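Dual function macrocyclase-peptidase POPB (Galerina marginata, PDB 5N4B) cleaves oligopeptides after proline and closes peptide rings in the biosynthesis of the amanitin toxins, acting as both peptidase and macrocyclase. Local coordinates at residues Gly167-Ile172 with Gln218-Arg223; Trp200-Thr205 with Leu697-Gly702. The protein carries 1 engineered substitution. All coordinates share one frame; numbering follows the deposited sequence.

Contact 1: Gly167-Ile172 with Gln218-Arg223; sequences GDYSTI and QRYPAR
Tyr169 reaches across to Tyr220 and Arg223 at the junction of two successive blades of the beta-propeller. Its CB points toward Gln218-Arg223, and with CG anti to the carbonyl carbon (chi1 -58°) the ring extends toward the loop that follows strand 214-219. One side of the ring makes the apolar part of the contact: Tyr169 CE1 lies 3.7 Å from Tyr220 CB, and at 3.9 Å from Tyr220 CG it also touches the root of that ring. The two tyrosine side chains cross at about a right angle. A single carbon of the Tyr169 ring, CE1, thereby meets CB, CG and CD2 of Tyr220. Farther out, the guanidinium of Arg223, on an extended side chain, is modelled near the phenol end. Tyr169 OH and Arg223 NH1 are implausibly close there, so the placement of the guanidinium is doubtful. At the end of strand 214-219, Arg219 turns back on the next residue: Arg219 NE at 3.0 Å and Arg219 NH2 at 2.9 Å both donate to Tyr220 O, approaching from one side of the carbonyl plane, and the oxygen lies level with the guanidinium. Around the contact, Trp200 meets the Tyr169 ring edge-to-face and Lys202 makes a cation-pi contact with it. Strand 170-176 pairs with 198-201, the last strand of its blade; Tyr169 precedes it and reaches the loop just after strand 214-219, in the next blade, where Tyr220 touches Ile262 of strand 262-267.

Contact 2: Trp200-Thr205 with Leu697-Gly702; sequences WFKFST and LGHGMG
Lys202 lays its aliphatic chain against the imidazole of His699, and this is the tight part of the contact. Lys202 CE sits almost squarely over the His699 ring, 3.6 Å from its centroid and 5° off the normal, a CH-pi contact. Nearer the backbone, Lys202 CG is 3.6 Å from His699 CE1, and the same CG also lies over the centre of the Phe203 ring. With CG anti to the backbone N (chi1 -159°) and the rest of the chain extended, the lysine carries its ammonium past the imidazole to Asp168 O and Asp232. His699 is carried on a type II beta turn, Gly698 to Met701, closed by Met701 N to Gly698 O at 3.0 Å.

Packing is looser around Phe203, an exposed residue: its CE1 approaches His699 NE2 at 3.8 Å. The centroids of the two rings are 5.4 Å apart and their planes are inclined at 80°, an oblique pairing. At the imidazole edge, a water in the ring plane lies 3.0 Å from His699 ND1 and donates a hydrogen bond to Phe201 O. The imidazole of the charge-relay histidine thus meets the propeller through a hydrocarbon chain on one face and a water at its edge, while the lysine's charge is engaged by oxygens beyond the ring.

Contact 1 lies within the propeller, and contact 2 joins the propeller to the hydrolase domain; their centres are 8 Å apart. Strands 170-176 and 198-201 are neighbours in one blade, and Gly167 O lies 3.0 Å from His699 N, a probable hydrogen bond tying the histidine loop to the start of contact 1. A second probable bond, Gln218 N to Ser204 OG at 3.0 Å, joins their other segments. Asp168 O approaches Lys202 NZ to 2.8 Å, and the side chains of Tyr169 and His699 are about 6 Å apart. The side chain of His699 is about 8 Å from that of Asp662, consistent with a charge relay not assembled in this structure, where the position of the nucleophile is occupied by an engineered alanine, Ala578.

Contact 1: Gly167-Ile172 with Gln218-Arg223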
ATOM      1  N   GLY A 167      13.361   3.543 -14.235  1.00 18.13           N
ATOM      2  CA  GLY A 167      13.953   2.293 -13.769  1.00 17.91           C
ATOM      3  C   GLY A 167      12.960   1.304 -13.185  1.00 18.63           C
ATOM      4  O   GLY A 167      11.933   1.696 -12.631  1.00 19.16           O
ATOM      5  N   ASP A 168      13.270   0.014 -13.310  1.00 17.20           N
ATOM      6  CA  ASP A 168      12.403  -1.053 -12.810  1.00 17.62           C
ATOM      7  C   ASP A 168      12.920  -1.733 -11.535  1.00 16.33           C
ATOM      8  O   ASP A 168      12.224  -2.600 -10.996  1.00 17.23           O
ATOM      9  CB  ASP A 168      12.228  -2.122 -13.891  1.00 18.96           C
ATOM     10  CG  ASP A 168      11.159  -1.784 -14.893  1.00 21.21           C
ATOM     11  OD1 ASP A 168      10.233  -1.008 -14.588  1.00 27.10           O
ATOM     12  OD2 ASP A 168      11.352  -2.243 -16.042  1.00 25.47           O
ATOM     13  N   TYR A 169      14.113  -1.386 -11.064  1.00 15.20           N
ATOM     14  CA  TYR A 169      14.733  -1.913  -9.859  1.00 15.45           C
ATOM     15  C   TYR A 169      15.316  -0.749  -9.061  1.00 16.02           C
ATOM     16  O   TYR A 169      15.483   0.361  -9.562  1.00 19.36           O
ATOM     17  CB  TYR A 169      15.882  -2.914 -10.186  1.00 16.56           C
ATOM     18  CG  TYR A 169      15.374  -4.078 -11.027  1.00 17.55           C
ATOM     19  CD1 TYR A 169      14.863  -5.220 -10.445  1.00 17.10           C
ATOM     20  CD2 TYR A 169      15.370  -3.990 -12.392  1.00 18.84           C
ATOM     21  CE1 TYR A 169      14.344  -6.255 -11.216  1.00 15.96           C
ATOM     22  CE2 TYR A 169      14.898  -5.049 -13.185  1.00 18.24           C
ATOM     23  CZ  TYR A 169      14.364  -6.154 -12.573  1.00 18.02           C
ATOM     24  OH  TYR A 169      13.858  -7.179 -13.375  1.00 22.30           O
ATOM     25  N   SER A 170      15.655  -1.011  -7.823  1.00 14.68           N
ATOM     26  CA  SER A 170      16.341  -0.051  -6.977  1.00 13.83           C
ATOM     27  C   SER A 170      17.781  -0.469  -6.742  1.00 15.06           C
ATOM     28  O   SER A 170      18.175  -1.615  -6.974  1.00 15.73           O
ATOM     29  CB  SER A 170      15.657   0.091  -5.616  1.00 15.71           C
ATOM     30  OG  SER A 170      14.300   0.484  -5.785  1.00 17.78           O
ATOM     31  N   THR A 171      18.590   0.476  -6.286  1.00 14.29           N
ATOM     32  CA  THR A 171      19.997   0.274  -5.960  1.00 12.94           C
ATOM     33  C   THR A 171      20.206   0.678  -4.516  1.00 14.22           C
ATOM     34  O   THR A 171      19.751   1.749  -4.081  1.00 13.92           O
ATOM     35  CB  THR A 171      20.910   1.099  -6.887  1.00 15.11           C
ATOM     36  OG1 THR A 171      20.599   0.732  -8.243  1.00 19.62           O
ATOM     37  CG2 THR A 171      22.338   0.874  -6.569  1.00 16.81           C
ATOM     38  N   ILE A 172      20.858  -0.187  -3.753  1.00 12.85           N
ATOM     39  CA  ILE A 172      21.117   0.073  -2.339  1.00 12.46           C
ATOM     40  C   ILE A 172      22.520   0.619  -2.218  1.00 14.79           C
ATOM     41  O   ILE A 172      23.492   0.040  -2.740  1.00 15.39           O
ATOM     42  CB  ILE A 172      20.950  -1.177  -1.470  1.00 12.85           C
ATOM     43  CG1 ILE A 172      19.550  -1.775  -1.633  1.00 12.09           C
ATOM     44  CG2 ILE A 172      21.206  -0.788  -0.022  1.00 13.70           C
ATOM     45  CD1 ILE A 172      19.445  -3.168  -0.967  1.00 12.61           C
ATOM     46  N   GLN A 218      16.786  -8.953  -1.441  1.00 12.67           N
ATOM     47  CA  GLN A 218      16.380  -9.733  -2.602  1.00 12.59           C
ATOM     48  C   GLN A 218      16.787  -9.008  -3.875  1.00 13.64           C
ATOM     49  O   GLN A 218      16.533  -7.809  -4.040  1.00 15.41           O
ATOM     50  CB  GLN A 218      14.890  -9.982  -2.608  1.00 11.68           C
ATOM     51  CG  GLN A 218      14.458 -10.783  -3.847  1.00 12.91           C
ATOM     52  CD  GLN A 218      13.054 -11.256  -3.693  1.00 14.40           C
ATOM     53  OE1 GLN A 218      12.820 -12.435  -3.479  1.00 14.43           O
ATOM     54  NE2 GLN A 218      12.093 -10.337  -3.721  1.00 15.10           N
ATOM     55  N   ARG A 219      17.396  -9.735  -4.782  1.00 14.37           N
ATOM     56  CA  ARG A 219      17.684  -9.150  -6.073  1.00 17.70           C
ATOM     57  C   ARG A 219      17.347 -10.098  -7.214  1.00 17.23           C
ATOM     58  O   ARG A 219      17.043 -11.276  -7.034  1.00 19.11           O
ATOM     59  CB  ARG A 219      19.110  -8.702  -6.208  1.00 20.87           C
ATOM     60  CG  ARG A 219      20.019  -9.877  -6.007  1.00 20.10           C
ATOM     61  CD  ARG A 219      21.317  -9.682  -6.695  1.00 25.35           C
ATOM     62  NE  ARG A 219      21.212  -9.593  -8.152  1.00 23.84           N
ATOM     63  CZ  ARG A 219      22.266  -9.454  -8.929  1.00 26.96           C
ATOM     64  NH1 ARG A 219      23.481  -9.390  -8.386  1.00 29.47           N
ATOM     65  NH2 ARG A 219      22.082  -9.381 -10.229  1.00 22.00           N
ATOM     66  N   TYR A 220      17.368  -9.540  -8.378  1.00 16.25           N
ATOM     67  CA  TYR A 220      17.020 -10.213  -9.611  1.00 17.25           C
ATOM     68  C   TYR A 220      18.206 -10.298 -10.549  1.00 18.11           C
ATOM     69  O   TYR A 220      19.202  -9.599 -10.341  1.00 19.74           O
ATOM     70  CB  TYR A 220      15.853  -9.496 -10.260  1.00 18.69           C
ATOM     71  CG  TYR A 220      14.578  -9.789  -9.515  1.00 16.32           C
ATOM     72  CD1 TYR A 220      13.798 -10.892  -9.856  1.00 17.99           C
ATOM     73  CD2 TYR A 220      14.197  -9.040  -8.413  1.00 15.18           C
ATOM     74  CE1 TYR A 220      12.631 -11.191  -9.184  1.00 17.18           C
ATOM     75  CE2 TYR A 220      13.035  -9.357  -7.727  1.00 16.19           C
ATOM     76  CZ  TYR A 220      12.274 -10.424  -8.122  1.00 16.51           C
ATOM     77  OH  TYR A 220      11.111 -10.711  -7.395  1.00 17.14           O
ATOM     78  N   PRO A 221      18.138 -11.124 -11.591  1.00 19.50           N
ATOM     79  CA  PRO A 221      19.252 -11.192 -12.529  1.00 21.97           C
ATOM     80  C   PRO A 221      19.470  -9.855 -13.195  1.00 22.32           C
ATOM     81  O   PRO A 221      18.507  -9.135 -13.499  1.00 23.52           O
ATOM     82  CB  PRO A 221      18.804 -12.251 -13.535  1.00 24.28           C
ATOM     83  CG  PRO A 221      17.850 -13.139 -12.734  1.00 23.50           C
ATOM     84  CD  PRO A 221      17.131 -12.171 -11.831  1.00 19.97           C
ATOM     85  N   ALA A 222      20.751  -9.538 -13.421  1.00 24.77           N
ATOM     86  CA  ALA A 222      21.082  -8.336 -14.177  1.00 23.57           C
ATOM     87  C   ALA A 222      20.572  -8.519 -15.591  1.00 28.59           C
ATOM     88  O   ALA A 222      20.557  -9.633 -16.112  1.00 32.84           O
ATOM     89  CB  ALA A 222      22.599  -8.118 -14.183  1.00 28.17           C
ATOM     90  N   ARG A 223      20.082  -7.435 -16.174  1.00 29.23           N
ATOM     91  CA  ARG A 223      19.567  -7.473 -17.530  1.00 39.37           C
ATOM     92  C   ARG A 223      20.159  -6.289 -18.276  1.00 33.91           C
ATOM     93  O   ARG A 223      20.089  -5.148 -17.801  1.00 32.54           O
ATOM     94  CB  ARG A 223      18.024  -7.429 -17.512  1.00 46.93           C
ATOM     95  CG  ARG A 223      17.413  -8.699 -16.846  1.00 57.18           C
ATOM     96  CD  ARG A 223      15.880  -8.707 -16.827  1.00 65.50           C
ATOM     97  NE  ARG A 223      15.276  -9.828 -16.084  1.00 72.86           N
ATOM     98  CZ  ARG A 223      14.991  -9.827 -14.774  1.00 70.81           C
ATOM     99  NH1 ARG A 223      15.293  -8.769 -14.029  1.00 62.11           N
ATOM    100  NH2 ARG A 223      14.406 -10.895 -14.202  1.00 58.99           N
TER

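Contact 2: Trp200-Thr205 with Leu697-Gly702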
ATOM      1  N   TRP A 200      19.805  -4.123  -8.566  1.00 15.62           N
ATOM      2  CA  TRP A 200      18.815  -5.134  -8.930  1.00 16.49           C
ATOM      3  C   TRP A 200      17.916  -5.534  -7.773  1.00 15.13           C
ATOM      4  O   TRP A 200      17.309  -6.589  -7.772  1.00 15.60           O
ATOM      5  CB  TRP A 200      19.470  -6.372  -9.599  1.00 16.67           C
ATOM      6  CG  TRP A 200      20.371  -5.953 -10.727  1.00 17.51           C
ATOM      7  CD1 TRP A 200      21.733  -5.994 -10.743  1.00 21.17           C
ATOM      8  CD2 TRP A 200      19.973  -5.395 -11.962  1.00 18.81           C
ATOM      9  NE1 TRP A 200      22.202  -5.488 -11.914  1.00 22.19           N
ATOM     10  CE2 TRP A 200      21.145  -5.098 -12.683  1.00 20.52           C
ATOM     11  CE3 TRP A 200      18.734  -5.111 -12.541  1.00 25.19           C
ATOM     12  CZ2 TRP A 200      21.116  -4.567 -13.977  1.00 24.24           C
ATOM     13  CZ3 TRP A 200      18.709  -4.549 -13.801  1.00 26.32           C
ATOM     14  CH2 TRP A 200      19.904  -4.292 -14.509  1.00 27.79           C
ATOM     15  N   PHE A 201      17.785  -4.644  -6.786  1.00 14.90           N
ATOM     16  CA  PHE A 201      17.023  -4.889  -5.575  1.00 12.41           C
ATOM     17  C   PHE A 201      15.543  -4.626  -5.821  1.00 14.04           C
ATOM     18  O   PHE A 201      15.153  -3.573  -6.364  1.00 14.65           O
ATOM     19  CB  PHE A 201      17.551  -3.949  -4.482  1.00 12.52           C
ATOM     20  CG  PHE A 201      16.692  -3.850  -3.228  1.00 12.40           C
ATOM     21  CD1 PHE A 201      16.390  -4.957  -2.501  1.00 13.03           C
ATOM     22  CD2 PHE A 201      16.243  -2.629  -2.768  1.00 13.74           C
ATOM     23  CE1 PHE A 201      15.592  -4.862  -1.347  1.00 15.12           C
ATOM     24  CE2 PHE A 201      15.489  -2.522  -1.614  1.00 12.92           C
ATOM     25  CZ  PHE A 201      15.182  -3.630  -0.900  1.00 13.78           C
ATOM     26  N   LYS A 202      14.696  -5.553  -5.382  1.00 12.70           N
ATOM     27  CA  LYS A 202      13.267  -5.380  -5.530  1.00 14.28           C
ATOM     28  C   LYS A 202      12.520  -6.396  -4.676  1.00 13.52           C
ATOM     29  O   LYS A 202      12.966  -7.533  -4.527  1.00 13.10           O
ATOM     30  CB  LYS A 202      12.864  -5.582  -7.005  1.00 16.05           C
ATOM     31  CG  LYS A 202      11.546  -4.976  -7.456  1.00 15.55           C
ATOM     32  CD  LYS A 202      11.344  -5.179  -8.952  1.00 15.26           C
ATOM     33  CE  LYS A 202      10.197  -4.374  -9.435  1.00 18.00           C
ATOM     34  NZ  LYS A 202      10.104  -4.408 -10.945  1.00 20.65           N
ATOM     35  N   PHE A 203      11.376  -5.969  -4.134  1.00 14.28           N
ATOM     36  CA  PHE A 203      10.369  -6.835  -3.495  1.00 14.16           C
ATOM     37  C   PHE A 203      10.835  -7.508  -2.209  1.00 14.86           C
ATOM     38  O   PHE A 203      10.335  -8.582  -1.855  1.00 14.68           O
ATOM     39  CB  PHE A 203       9.779  -7.870  -4.470  1.00 15.16           C
ATOM     40  CG  PHE A 203       9.037  -7.284  -5.649  1.00 15.19           C
ATOM     41  CD1 PHE A 203       8.176  -6.228  -5.490  1.00 15.54           C
ATOM     42  CD2 PHE A 203       9.196  -7.819  -6.912  1.00 17.16           C
ATOM     43  CE1 PHE A 203       7.484  -5.729  -6.595  1.00 17.29           C
ATOM     44  CE2 PHE A 203       8.488  -7.326  -8.008  1.00 18.92           C
ATOM     45  CZ  PHE A 203       7.650  -6.258  -7.820  1.00 19.66           C
ATOM     46  N   SER A 204      11.748  -6.910  -1.466  1.00 14.45           N
ATOM     47  CA  SER A 204      12.001  -7.351  -0.097  1.00 14.03           C
ATOM     48  C   SER A 204      12.379  -6.151   0.757  1.00 14.09           C
ATOM     49  O   SER A 204      12.528  -5.039   0.267  1.00 16.07           O
ATOM     50  CB  SER A 204      13.089  -8.446  -0.004  1.00 16.21           C
ATOM     51  OG  SER A 204      14.430  -7.913   0.000  1.00 13.75           O
ATOM     52  N   THR A 205      12.489  -6.414   2.050  1.00 14.31           N
ATOM     53  CA  THR A 205      13.073  -5.484   3.006  1.00 17.53           C
ATOM     54  C   THR A 205      14.606  -5.589   2.961  1.00 17.73           C
ATOM     55  O   THR A 205      15.171  -6.485   2.325  1.00 15.11           O
ATOM     56  CB  THR A 205      12.550  -5.829   4.416  1.00 15.44           C
ATOM     57  OG1 THR A 205      12.694  -7.228   4.653  1.00 24.81           O
ATOM     58  CG2 THR A 205      11.074  -5.442   4.535  1.00 25.44           C
ATOM     59  N   LEU A 697       7.605   6.944 -13.808  1.00 16.56           N
ATOM     60  CA  LEU A 697       8.091   6.801 -12.444  1.00 16.87           C
ATOM     61  C   LEU A 697       8.921   5.533 -12.321  1.00 18.80           C
ATOM     62  O   LEU A 697       8.530   4.462 -12.814  1.00 20.33           O
ATOM     63  CB  LEU A 697       6.885   6.727 -11.517  1.00 17.58           C
ATOM     64  CG  LEU A 697       6.055   8.008 -11.369  1.00 17.51           C
ATOM     65  CD1 LEU A 697       4.823   7.677 -10.531  1.00 20.28           C
ATOM     66  CD2 LEU A 697       6.877   9.153 -10.771  1.00 19.75           C
ATOM     67  N   GLY A 698      10.050   5.640 -11.658  1.00 16.24           N
ATOM     68  CA  GLY A 698      10.804   4.454 -11.298  1.00 16.43           C
ATOM     69  C   GLY A 698      10.051   3.658 -10.257  1.00 14.64           C
ATOM     70  O   GLY A 698       9.150   4.128  -9.574  1.00 15.43           O
ATOM     71  N   HIS A 699      10.412   2.396 -10.159  1.00 17.16           N
ATOM     72  CA  HIS A 699       9.795   1.539  -9.160  1.00 16.75           C
ATOM     73  C   HIS A 699       9.827   2.155  -7.767  1.00 15.57           C
ATOM     74  O   HIS A 699      10.896   2.519  -7.245  1.00 17.76           O
ATOM     75  CB  HIS A 699      10.499   0.180  -9.142  1.00 19.83           C
ATOM     76  CG  HIS A 699       9.834  -0.780  -8.224  1.00 15.62           C
ATOM     77  ND1 HIS A 699      10.442  -1.314  -7.118  1.00 21.34           N
ATOM     78  CD2 HIS A 699       8.579  -1.282  -8.254  1.00 17.09           C
ATOM     79  CE1 HIS A 699       9.586  -2.097  -6.491  1.00 18.53           C
ATOM     80  NE2 HIS A 699       8.439  -2.073  -7.139  1.00 23.31           N
ATOM     81  N   GLY A 700       8.658   2.218  -7.163  1.00 15.09           N
ATOM     82  CA  GLY A 700       8.542   2.721  -5.805  1.00 16.36           C
ATOM     83  C   GLY A 700       8.448   4.214  -5.673  1.00 18.43           C
ATOM     84  O   GLY A 700       8.196   4.705  -4.560  1.00 19.25           O
ATOM     85  N   MET A 701       8.576   4.946  -6.767  1.00 16.55           N
ATOM     86  CA  MET A 701       8.650   6.391  -6.698  1.00 15.58           C
ATOM     87  C   MET A 701       7.259   6.983  -6.714  1.00 13.63           C
ATOM     88  O   MET A 701       6.339   6.469  -7.369  1.00 18.88           O
ATOM     89  CB  MET A 701       9.430   6.936  -7.898  1.00 14.02           C
ATOM     90  CG  MET A 701      10.887   6.573  -7.851  1.00 16.46           C
ATOM     91  SD  MET A 701      11.843   7.234  -9.224  1.00 18.03           S
ATOM     92  CE  MET A 701      11.843   8.998  -8.884  1.00 18.39           C
ATOM     93  N   GLY A 702       7.146   8.109  -6.051  1.00 15.91           N
ATOM     94  CA  GLY A 702       5.961   8.929  -6.103  1.00 14.53           C
ATOM     95  C   GLY A 702       6.143  10.163  -6.979  1.00 15.66           C
ATOM     96  O   GLY A 702       7.223  10.495  -7.438  1.00 18.37           O
TER
HETATM   97  O   HOH W   1      13.109  -1.740  -5.745  1.00 28.86           O